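Local atomic coordinates of PATF (Prochloron didemni, PDB entry 4BG2), a protein that belongs to the cyanobactin prenyltransferase family and probably takes part in patellamide biosynthesis, perhaps in prenyl transfer. Residues A[35-40]-A[84-89]; A[104-109]-A[174-179]; A[221-226]-A[255-260]. All coordinates share one frame; numbering follows the deposited sequence.

Interaction 1 of 3, residues A[35-40]-A[84-89]; sequences PLFEEA and FKLLDK
K89, whose side chain packs against L36, has its carbonyl O hydrogen-bonded to S92 OG, a hydroxyl that the carbonyl O of D88 engages as well. Two backbone acceptors thus share one serine near the end of helix 79-91, while the contact with helix 34-42 is made by carbon alone. L36 CD2 meets K89 CD at 3.8 Å and K89 CB at 4.0 Å, so the leucine methyl rests on the aliphatic part of the lysine. The K89 chain bends at its second and third torsions, and its ammonium end lies on the exposed side; NZ stands 5.3 Å from E39 OE1, too far for a salt bridge but close enough that the opposite charges may attract weakly.

Deeper in, L86 spreads its two methyls over two partners. With CG anti to the backbone N (chi1 179°), the side chain extends toward helix 34-42: L86 CD2 comes up to the edge of the F37 ring, 4.2 Å from F37 CD1, and L86 CD1 faces A40 CB at 4.3 Å. Consistent with the small side chain of A40, the backbones come close here, its CA lying 6.7 Å from that of L86. The segments run nearly antiparallel, their axes 10.6 Å apart at an angle of 156°.

Both helices belong to the helical layer outside the antiparallel barrel, as in the ABBA prenyltransferase fold. F37 continues onto Y66 and V68 of strand 60-70 and I121 and V123 of strand 116-124, E38 is salt-bridged to R20 of helix 3-25, and F84 leads on to helix 101-110.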
loop_
_atom_site.group_PDB
_atom_site.type_symbol
_atom_site.label_atom_id
_atom_site.label_comp_id
_atom_site.label_asym_id
_atom_site.label_seq_id
_atom_site.Cartn_x
_atom_site.Cartn_y
_atom_site.Cartn_z
ATOM N N PRO A 35 -18.223 -4.357 2.412
ATOM C CA PRO A 35 -19.036 -5.124 1.446
ATOM C C PRO A 35 -18.913 -4.673 -0.004
ATOM O O PRO A 35 -18.766 -5.511 -0.896
ATOM C CB PRO A 35 -20.473 -4.928 1.955
ATOM C CG PRO A 35 -20.322 -4.686 3.416
ATOM C CD PRO A 35 -19.022 -3.926 3.580
ATOM N N LEU A 36 -18.976 -3.365 -0.247
ATOM C CA LEU A 36 -18.776 -2.813 -1.600
ATOM C C LEU A 36 -17.398 -3.186 -2.164
ATOM O O LEU A 36 -17.266 -3.500 -3.347
ATOM C CB LEU A 36 -18.881 -1.283 -1.594
ATOM C CG LEU A 36 -20.258 -0.622 -1.671
ATOM C CD1 LEU A 36 -20.117 0.873 -1.423
ATOM C CD2 LEU A 36 -20.885 -0.885 -3.034
ATOM N N PHE A 37 -16.365 -3.125 -1.327
ATOM C CA PHE A 37 -15.034 -3.445 -1.787
ATOM C C PHE A 37 -14.914 -4.900 -2.246
ATOM O O PHE A 37 -14.287 -5.201 -3.279
ATOM C CB PHE A 37 -14.031 -3.187 -0.684
ATOM C CG PHE A 37 -12.638 -3.410 -1.110
ATOM C CD1 PHE A 37 -12.051 -2.581 -2.068
ATOM C CD2 PHE A 37 -11.908 -4.466 -0.606
ATOM C CE1 PHE A 37 -10.748 -2.776 -2.466
ATOM C CE2 PHE A 37 -10.605 -4.670 -1.014
ATOM C CZ PHE A 37 -10.033 -3.830 -1.942
ATOM N N GLU A 38 -15.568 -5.796 -1.516
ATOM C CA GLU A 38 -15.566 -7.208 -1.860
ATOM C C GLU A 38 -16.182 -7.413 -3.248
ATOM O O GLU A 38 -15.646 -8.160 -4.074
ATOM C CB GLU A 38 -16.324 -8.011 -0.791
ATOM C CG GLU A 38 -15.613 -8.066 0.560
ATOM C CD GLU A 38 -16.385 -8.838 1.641
ATOM O OE1 GLU A 38 -17.514 -9.299 1.383
ATOM O OE2 GLU A 38 -15.851 -9.009 2.764
ATOM N N GLU A 39 -17.297 -6.742 -3.512
ATOM C CA GLU A 39 -17.913 -6.816 -4.826
ATOM C C GLU A 39 -16.965 -6.257 -5.885
ATOM O O GLU A 39 -16.838 -6.820 -6.974
ATOM C CB GLU A 39 -19.255 -6.064 -4.852
ATOM C CG GLU A 39 -20.279 -6.667 -3.909
ATOM C CD GLU A 39 -21.587 -5.887 -3.810
ATOM O OE1 GLU A 39 -21.574 -4.644 -3.615
ATOM O OE2 GLU A 39 -22.650 -6.538 -3.914
ATOM N N ALA A 40 -16.271 -5.166 -5.574
ATOM C CA ALA A 40 -15.394 -4.548 -6.574
ATOM C C ALA A 40 -14.237 -5.463 -7.004
ATOM O O ALA A 40 -13.917 -5.567 -8.202
ATOM C CB ALA A 40 -14.877 -3.224 -6.086
ATOM N N PHE A 84 -12.359 4.156 -10.525
ATOM C CA PHE A 84 -13.467 5.091 -10.737
ATOM C C PHE A 84 -14.804 4.492 -10.343
ATOM O O PHE A 84 -15.598 5.167 -9.722
ATOM C CB PHE A 84 -13.483 5.604 -12.184
ATOM C CG PHE A 84 -12.285 6.463 -12.534
ATOM C CD1 PHE A 84 -11.868 7.494 -11.704
ATOM C CD2 PHE A 84 -11.586 6.245 -13.696
ATOM C CE1 PHE A 84 -10.787 8.293 -12.032
ATOM C CE2 PHE A 84 -10.510 7.045 -14.041
ATOM C CZ PHE A 84 -10.096 8.055 -13.201
ATOM N N LYS A 85 -15.062 3.234 -10.699
ATOM C CA LYS A 85 -16.291 2.554 -10.254
ATOM C C LYS A 85 -16.420 2.537 -8.745
ATOM O O LYS A 85 -17.495 2.751 -8.213
ATOM C CB LYS A 85 -16.316 1.100 -10.699
ATOM C CG LYS A 85 -16.798 0.846 -12.119
ATOM C CD LYS A 85 -16.449 -0.598 -12.491
ATOM C CE LYS A 85 -17.349 -1.166 -13.560
ATOM N NZ LYS A 85 -17.374 -0.284 -14.759
ATOM N N LEU A 86 -15.316 2.243 -8.062
ATOM C CA LEU A 86 -15.312 2.157 -6.603
ATOM C C LEU A 86 -15.602 3.509 -5.988
ATOM O O LEU A 86 -16.445 3.624 -5.088
ATOM C CB LEU A 86 -13.964 1.631 -6.089
ATOM C CG LEU A 86 -13.817 1.504 -4.579
ATOM C CD1 LEU A 86 -14.852 0.526 -4.049
ATOM C CD2 LEU A 86 -12.396 1.076 -4.192
ATOM N N LEU A 87 -14.912 4.531 -6.479
ATOM C CA LEU A 87 -15.114 5.894 -6.016
ATOM C C LEU A 87 -16.560 6.353 -6.233
ATOM O O LEU A 87 -17.115 7.017 -5.373
ATOM C CB LEU A 87 -14.144 6.853 -6.690
ATOM C CG LEU A 87 -12.650 6.715 -6.345
ATOM C CD1 LEU A 87 -11.828 7.587 -7.257
ATOM C CD2 LEU A 87 -12.366 7.079 -4.900
ATOM N N ASP A 88 -17.150 6.017 -7.376
ATOM C CA ASP A 88 -18.562 6.351 -7.654
ATOM C C ASP A 88 -19.489 5.690 -6.649
ATOM O O ASP A 88 -20.360 6.336 -6.093
ATOM C CB ASP A 88 -18.972 5.946 -9.075
ATOM C CG ASP A 88 -18.397 6.866 -10.146
ATOM O OD1 ASP A 88 -17.873 7.954 -9.816
ATOM O OD2 ASP A 88 -18.447 6.486 -11.343
ATOM N N LYS A 89 -19.284 4.410 -6.379
ATOM C CA LYS A 89 -20.104 3.742 -5.368
ATOM C C LYS A 89 -19.943 4.367 -3.962
ATOM O O LYS A 89 -20.918 4.588 -3.250
ATOM C CB LYS A 89 -19.826 2.235 -5.363
ATOM C CG LYS A 89 -20.132 1.609 -6.720
ATOM C CD LYS A 89 -20.724 0.210 -6.682
ATOM C CE LYS A 89 -21.730 0.048 -7.813
ATOM N NZ LYS A 89 -22.473 -1.223 -7.623
#

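Interaction 2 of 3, residues A[104-109]-A[174-179]; sequences DRFAAA and MVIGFE
The first torsions of F106 and F178 aim the two rings into the same gap between helix and strand. F106 has CG opposite its backbone N (chi1 -177°), which carries the phenyl group out from helix 101-110 over strand 173-181. F178 holds CG opposite the carbonyl carbon instead (chi1 -65°) and rises from the strand to meet it. I176, with CG1 likewise opposite the carbonyl carbon and CD1 extended beyond it, reaches the outer part of the F106 ring.

The far end of F178 does the touching. Its CZ lies 3.6 Å from F106 CB and 3.7 Å from F106 CG, so it presses against the root of the other phenylalanine, and the two side chains run roughly at right angles to each other. The rings themselves meet obliquely: their planes make an angle of 57° and their centroids are 5.6 Å apart, which is neither a stack nor a T-shaped pair. Toward the end of F106, I176 CD1 approaches CE2 at 3.7 Å and CZ at 3.8 Å. F106 is therefore held at both ends by one strand, by F178 near its CB and by I176 near CE2 and CZ.

I176 and F178 alternate with G177 and E179, so the strand offers its helix an apolar face. E179 lies on the other face, where R187, S133 and H124 bind its carboxylate. T152 and L156 of helix 147-157 also touch F106, and F103 meets F178 edge to face. All three residues of the contact are buried, and no hydrogen bond joins the segments; helix and barrel wall are held together here by hydrophobic packing and the fit of the side chains, while the carboxylate of E179 is satisfied on the opposite face of the strand.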
loop_
_atom_site.group_PDB
_atom_site.type_symbol
_atom_site.label_atom_id
_atom_site.label_comp_id
_atom_site.label_asym_id
_atom_site.label_seq_id
_atom_site.Cartn_x
_atom_site.Cartn_y
_atom_site.Cartn_z
ATOM N N ASP A 104 -7.751 12.269 -9.933
ATOM C CA ASP A 104 -8.284 12.582 -11.259
ATOM C C ASP A 104 -7.267 13.314 -12.145
ATOM O O ASP A 104 -7.113 12.987 -13.306
ATOM C CB ASP A 104 -9.539 13.441 -11.163
ATOM C CG ASP A 104 -10.731 12.672 -10.696
ATOM O OD1 ASP A 104 -10.721 11.420 -10.796
ATOM O OD2 ASP A 104 -11.695 13.318 -10.237
ATOM N N ARG A 105 -6.561 14.279 -11.579
ATOM C CA ARG A 105 -5.564 15.018 -12.340
ATOM C C ARG A 105 -4.384 14.119 -12.724
ATOM O O ARG A 105 -3.871 14.212 -13.843
ATOM C CB ARG A 105 -5.104 16.249 -11.577
ATOM C CG ARG A 105 -6.144 17.359 -11.589
ATOM C CD ARG A 105 -5.942 18.340 -10.452
ATOM N NE ARG A 105 -4.707 19.107 -10.598
ATOM C CZ ARG A 105 -4.162 19.873 -9.648
ATOM N NH1 ARG A 105 -4.711 19.987 -8.441
ATOM N NH2 ARG A 105 -3.036 20.514 -9.903
ATOM N N PHE A 106 -3.979 13.208 -11.849
ATOM C CA PHE A 106 -2.860 12.325 -12.182
ATOM C C PHE A 106 -3.291 11.350 -13.263
ATOM O O PHE A 106 -2.557 11.120 -14.245
ATOM C CB PHE A 106 -2.332 11.570 -10.958
ATOM C CG PHE A 106 -1.145 10.710 -11.273
ATOM C CD1 PHE A 106 -1.313 9.469 -11.815
ATOM C CD2 PHE A 106 0.133 11.178 -11.068
ATOM C CE1 PHE A 106 -0.230 8.681 -12.132
ATOM C CE2 PHE A 106 1.225 10.392 -11.381
ATOM C CZ PHE A 106 1.040 9.145 -11.918
ATOM N N ALA A 107 -4.499 10.806 -13.111
ATOM C CA ALA A 107 -5.046 9.858 -14.071
ATOM C C ALA A 107 -5.212 10.504 -15.439
ATOM O O ALA A 107 -4.814 9.920 -16.444
ATOM C CB ALA A 107 -6.367 9.293 -13.605
ATOM N N ALA A 108 -5.801 11.695 -15.465
ATOM C CA ALA A 108 -5.954 12.463 -16.695
ATOM C C ALA A 108 -4.592 12.703 -17.319
ATOM O O ALA A 108 -4.402 12.449 -18.496
ATOM C CB ALA A 108 -6.648 13.794 -16.420
ATOM N N ALA A 109 -3.629 13.153 -16.521
ATOM C CA ALA A 109 -2.313 13.486 -17.044
ATOM C C ALA A 109 -1.585 12.300 -17.657
ATOM O O ALA A 109 -0.959 12.432 -18.693
ATOM C CB ALA A 109 -1.455 14.128 -15.974
HETATM N N MSE A 174 8.849 4.827 -7.219
HETATM C CA MSE A 174 8.344 3.653 -7.924
HETATM C C MSE A 174 6.876 3.398 -7.631
HETATM O O MSE A 174 6.238 2.656 -8.339
HETATM C CB MSE A 174 9.162 2.446 -7.483
HETATM C CG MSE A 174 9.485 1.497 -8.623
HETATM SE SE MSE A 174 10.648 0.079 -7.837
HETATM C CE MSE A 174 9.191 -0.901 -6.937
ATOM N N VAL A 175 6.356 3.994 -6.571
ATOM C CA VAL A 175 4.946 3.892 -6.234
ATOM C C VAL A 175 4.447 5.292 -5.863
ATOM O O VAL A 175 5.130 6.048 -5.177
ATOM C CB VAL A 175 4.684 2.958 -5.012
ATOM C CG1 VAL A 175 3.209 2.638 -4.902
ATOM C CG2 VAL A 175 5.473 1.669 -5.081
ATOM N N ILE A 176 3.228 5.606 -6.276
ATOM C CA ILE A 176 2.539 6.813 -5.842
ATOM C C ILE A 176 1.204 6.425 -5.209
ATOM O O ILE A 176 0.408 5.705 -5.805
ATOM C CB ILE A 176 2.307 7.776 -7.015
ATOM C CG1 ILE A 176 3.647 8.174 -7.634
ATOM C CG2 ILE A 176 1.537 9.004 -6.543
ATOM C CD1 ILE A 176 3.517 8.752 -9.033
ATOM N N GLY A 177 0.990 6.880 -3.974
ATOM C CA GLY A 177 -0.222 6.609 -3.207
ATOM C C GLY A 177 -1.157 7.807 -3.190
ATOM O O GLY A 177 -0.714 8.946 -3.093
ATOM N N PHE A 178 -2.451 7.533 -3.323
ATOM C CA PHE A 178 -3.481 8.551 -3.171
ATOM C C PHE A 178 -4.440 8.018 -2.138
ATOM O O PHE A 178 -5.032 6.960 -2.355
ATOM C CB PHE A 178 -4.223 8.745 -4.494
ATOM C CG PHE A 178 -3.364 9.289 -5.584
ATOM C CD1 PHE A 178 -2.660 8.426 -6.421
ATOM C CD2 PHE A 178 -3.255 10.660 -5.796
ATOM C CE1 PHE A 178 -1.893 8.922 -7.446
ATOM C CE2 PHE A 178 -2.492 11.161 -6.829
ATOM C CZ PHE A 178 -1.801 10.292 -7.652
ATOM N N GLU A 179 -4.554 8.702 -1.002
ATOM C CA GLU A 179 -5.471 8.287 0.039
ATOM C C GLU A 179 -6.603 9.279 0.122
ATOM O O GLU A 179 -6.377 10.461 0.285
ATOM C CB GLU A 179 -4.799 8.139 1.419
ATOM C CG GLU A 179 -5.753 7.539 2.453
ATOM C CD GLU A 179 -5.051 6.812 3.606
ATOM O OE1 GLU A 179 -3.880 7.124 3.875
ATOM O OE2 GLU A 179 -5.657 5.894 4.205
#

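Interaction 3 of 3, residues A[221-226]-A[255-260]; sequences NSIFRE and KYFTFN
I223 fills the inner, buried part of this contact, whereas E226 and the outer end of Y256 form its solvent side. The isoleucine divides its branches between two aromatic residues. CG2 lies 3.8 Å from Y256 CB, and CD1 meets the F257 ring obliquely, 3.8 Å from its CE1. CG1 takes the crowded position between the backbone N and the carbonyl carbon (chi1 59°), and the extended second torsion then carries CD1 across to F257.

From I223 to E226 the chain makes a type I beta turn, closed by a 3.0 Å bond from E226 N to I223 O. The turn brings E226 over the tyrosine ring. Its CB sits 3.9 Å from the centroid of Y256, 24° off the ring normal, in a CH-pi contact, while K255 CB covers the opposite face. The ring is thus clasped between two aliphatic carbons, although both of their residues are exposed. Bent at its second torsion, the E226 chain runs across the ring, and CG comes within 3.4 Å of Y256 CE1. At the outer limit, E226 OE1 lies 3.2 Å from Y256 OH, the carboxylate turned 48° from the ring plane. A leucine in place of Y256 would probably deprive E226 CB and K255 CB of the flat ring between them and leave E226 OE1 without the nearby hydroxyl.

Inward, I223 also touches F245 of strand 242-247, and F257 packs on I281 of strand 276-284 and on L293. H247 of strand 242-247 meets the Y256 ring. The contact consequently joins the ends of two short helices, 218-223 and 253-256, over the outside of neighbouring barrel strands.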
loop_
_atom_site.group_PDB
_atom_site.type_symbol
_atom_site.label_atom_id
_atom_site.label_comp_id
_atom_site.label_asym_id
_atom_site.label_seq_id
_atom_site.Cartn_x
_atom_site.Cartn_y
_atom_site.Cartn_z
ATOM N N ASN A 221 19.685 2.034 8.811
ATOM C CA ASN A 221 20.802 1.557 7.994
ATOM C C ASN A 221 21.182 0.107 8.223
ATOM O O ASN A 221 21.599 -0.563 7.285
ATOM C CB ASN A 221 22.023 2.473 8.116
ATOM C CG ASN A 221 21.931 3.648 7.157
ATOM O OD1 ASN A 221 22.225 3.502 5.960
ATOM N ND2 ASN A 221 21.447 4.793 7.652
ATOM N N SER A 222 20.980 -0.398 9.436
ATOM C CA SER A 222 21.370 -1.770 9.740
ATOM C C SER A 222 20.399 -2.823 9.234
ATOM O O SER A 222 20.786 -3.976 9.124
ATOM C CB SER A 222 21.603 -1.960 11.237
ATOM O OG SER A 222 20.376 -2.111 11.907
ATOM N N ILE A 223 19.155 -2.436 8.923
ATOM C CA ILE A 223 18.131 -3.394 8.474
ATOM C C ILE A 223 17.625 -3.201 7.043
ATOM O O ILE A 223 17.061 -4.116 6.481
ATOM C CB ILE A 223 16.887 -3.431 9.407
ATOM C CG1 ILE A 223 16.239 -2.052 9.487
ATOM C CG2 ILE A 223 17.286 -3.962 10.792
ATOM C CD1 ILE A 223 14.906 -2.011 10.209
ATOM N N PHE A 224 17.822 -2.027 6.446
ATOM C CA PHE A 224 17.074 -1.705 5.232
ATOM C C PHE A 224 17.433 -2.536 4.008
ATOM O O PHE A 224 16.628 -2.656 3.107
ATOM C CB PHE A 224 17.102 -0.199 4.922
ATOM C CG PHE A 224 18.317 0.261 4.171
ATOM C CD1 PHE A 224 19.521 0.428 4.820
ATOM C CD2 PHE A 224 18.234 0.566 2.822
ATOM C CE1 PHE A 224 20.647 0.860 4.134
ATOM C CE2 PHE A 224 19.341 0.995 2.131
ATOM C CZ PHE A 224 20.548 1.153 2.786
ATOM N N ARG A 225 18.619 -3.124 4.000
ATOM C CA ARG A 225 19.085 -3.982 2.904
ATOM C C ARG A 225 18.856 -5.467 3.145
ATOM O O ARG A 225 19.170 -6.273 2.283
ATOM C CB ARG A 225 20.582 -3.787 2.691
ATOM C CG ARG A 225 20.975 -2.377 2.301
ATOM C CD ARG A 225 22.474 -2.206 2.474
ATOM N NE ARG A 225 22.989 -1.132 1.637
ATOM C CZ ARG A 225 24.223 -0.654 1.705
ATOM N NH1 ARG A 225 25.092 -1.148 2.583
ATOM N NH2 ARG A 225 24.586 0.333 0.894
ATOM N N GLU A 226 18.318 -5.819 4.309
ATOM C CA GLU A 226 18.067 -7.218 4.688
ATOM C C GLU A 226 16.867 -7.891 4.009
ATOM O O GLU A 226 16.819 -9.117 3.917
ATOM C CB GLU A 226 17.902 -7.327 6.207
ATOM C CG GLU A 226 19.185 -7.004 6.955
ATOM C CD GLU A 226 20.361 -7.801 6.433
ATOM O OE1 GLU A 226 20.304 -9.050 6.479
ATOM O OE2 GLU A 226 21.332 -7.172 5.959
ATOM N N LYS A 255 14.275 -11.407 13.404
ATOM C CA LYS A 255 15.692 -11.035 13.366
ATOM C C LYS A 255 15.866 -9.525 13.360
ATOM O O LYS A 255 16.869 -9.039 13.841
ATOM C CB LYS A 255 16.393 -11.645 12.146
ATOM C CG LYS A 255 16.352 -13.164 12.150
ATOM C CD LYS A 255 17.146 -13.791 11.013
ATOM C CE LYS A 255 16.848 -15.284 10.941
ATOM N NZ LYS A 255 17.891 -16.083 10.229
ATOM N N TYR A 256 14.893 -8.780 12.833
ATOM C CA TYR A 256 15.085 -7.348 12.623
ATOM C C TYR A 256 14.136 -6.433 13.380
ATOM O O TYR A 256 14.424 -5.243 13.533
ATOM C CB TYR A 256 15.006 -7.028 11.128
ATOM C CG TYR A 256 15.815 -7.976 10.284
ATOM C CD1 TYR A 256 17.211 -7.970 10.338
ATOM C CD2 TYR A 256 15.196 -8.915 9.469
ATOM C CE1 TYR A 256 17.958 -8.859 9.585
ATOM C CE2 TYR A 256 15.937 -9.811 8.719
ATOM C CZ TYR A 256 17.312 -9.778 8.778
ATOM O OH TYR A 256 18.039 -10.666 8.025
ATOM N N PHE A 257 13.012 -6.977 13.839
ATOM C CA PHE A 257 12.012 -6.202 14.538
ATOM C C PHE A 257 11.593 -6.915 15.817
ATOM O O PHE A 257 11.511 -8.145 15.846
ATOM C CB PHE A 257 10.768 -6.040 13.642
ATOM C CG PHE A 257 11.058 -5.435 12.297
ATOM C CD1 PHE A 257 11.193 -4.062 12.161
ATOM C CD2 PHE A 257 11.203 -6.229 11.168
ATOM C CE1 PHE A 257 11.457 -3.501 10.923
ATOM C CE2 PHE A 257 11.477 -5.667 9.928
ATOM C CZ PHE A 257 11.602 -4.302 9.810
ATOM N N THR A 258 11.283 -6.130 16.850
ATOM C CA THR A 258 10.636 -6.611 18.070
ATOM C C THR A 258 9.299 -5.908 18.197
ATOM O O THR A 258 9.225 -4.681 18.101
ATOM C CB THR A 258 11.501 -6.292 19.310
ATOM O OG1 THR A 258 12.811 -6.822 19.108
ATOM C CG2 THR A 258 10.905 -6.878 20.581
ATOM N N PHE A 259 8.237 -6.679 18.399
ATOM C CA PHE A 259 6.888 -6.145 18.359
ATOM C C PHE A 259 6.289 -6.056 19.748
ATOM O O PHE A 259 6.669 -6.819 20.650
ATOM C CB PHE A 259 5.975 -7.047 17.522
ATOM C CG PHE A 259 6.445 -7.276 16.105
ATOM C CD1 PHE A 259 6.333 -6.281 15.150
ATOM C CD2 PHE A 259 6.965 -8.511 15.717
ATOM C CE1 PHE A 259 6.746 -6.500 13.842
ATOM C CE2 PHE A 259 7.375 -8.736 14.407
ATOM C CZ PHE A 259 7.263 -7.728 13.470
ATOM N N ASN A 260 5.330 -5.143 19.911
ATOM C CA ASN A 260 4.428 -5.209 21.041
ATOM C C ASN A 260 3.556 -6.464 20.886
ATOM O O ASN A 260 3.730 -7.226 19.944
ATOM C CB ASN A 260 3.613 -3.918 21.183
ATOM C CG ASN A 260 2.618 -3.711 20.046
ATOM O OD1 ASN A 260 2.488 -4.545 19.154
ATOM N ND2 ASN A 260 1.869 -2.617 20.120
#

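Interaction 2 is the core contact, wholly buried between a helix and a barrel strand, while interactions 1 and 3 are only partly buried and each lets a charged residue finish at the surface. Interactions 1 and 2 adjoin: helices 79-91 and 101-110 follow each other in the chain and touch through F84 against D104 and A107. Interaction 3 stands apart on the opposite side of the chain's centre, its centre about 36 Å from that of interaction 1. Chemistry follows place: oblique aromatic packing in interaction 2, leucine methyls against a phenylalanine edge, an alanine and a lysine stem in interaction 1, and a CH-pi contact from a glutamate CB to a tyrosine face in interaction 3.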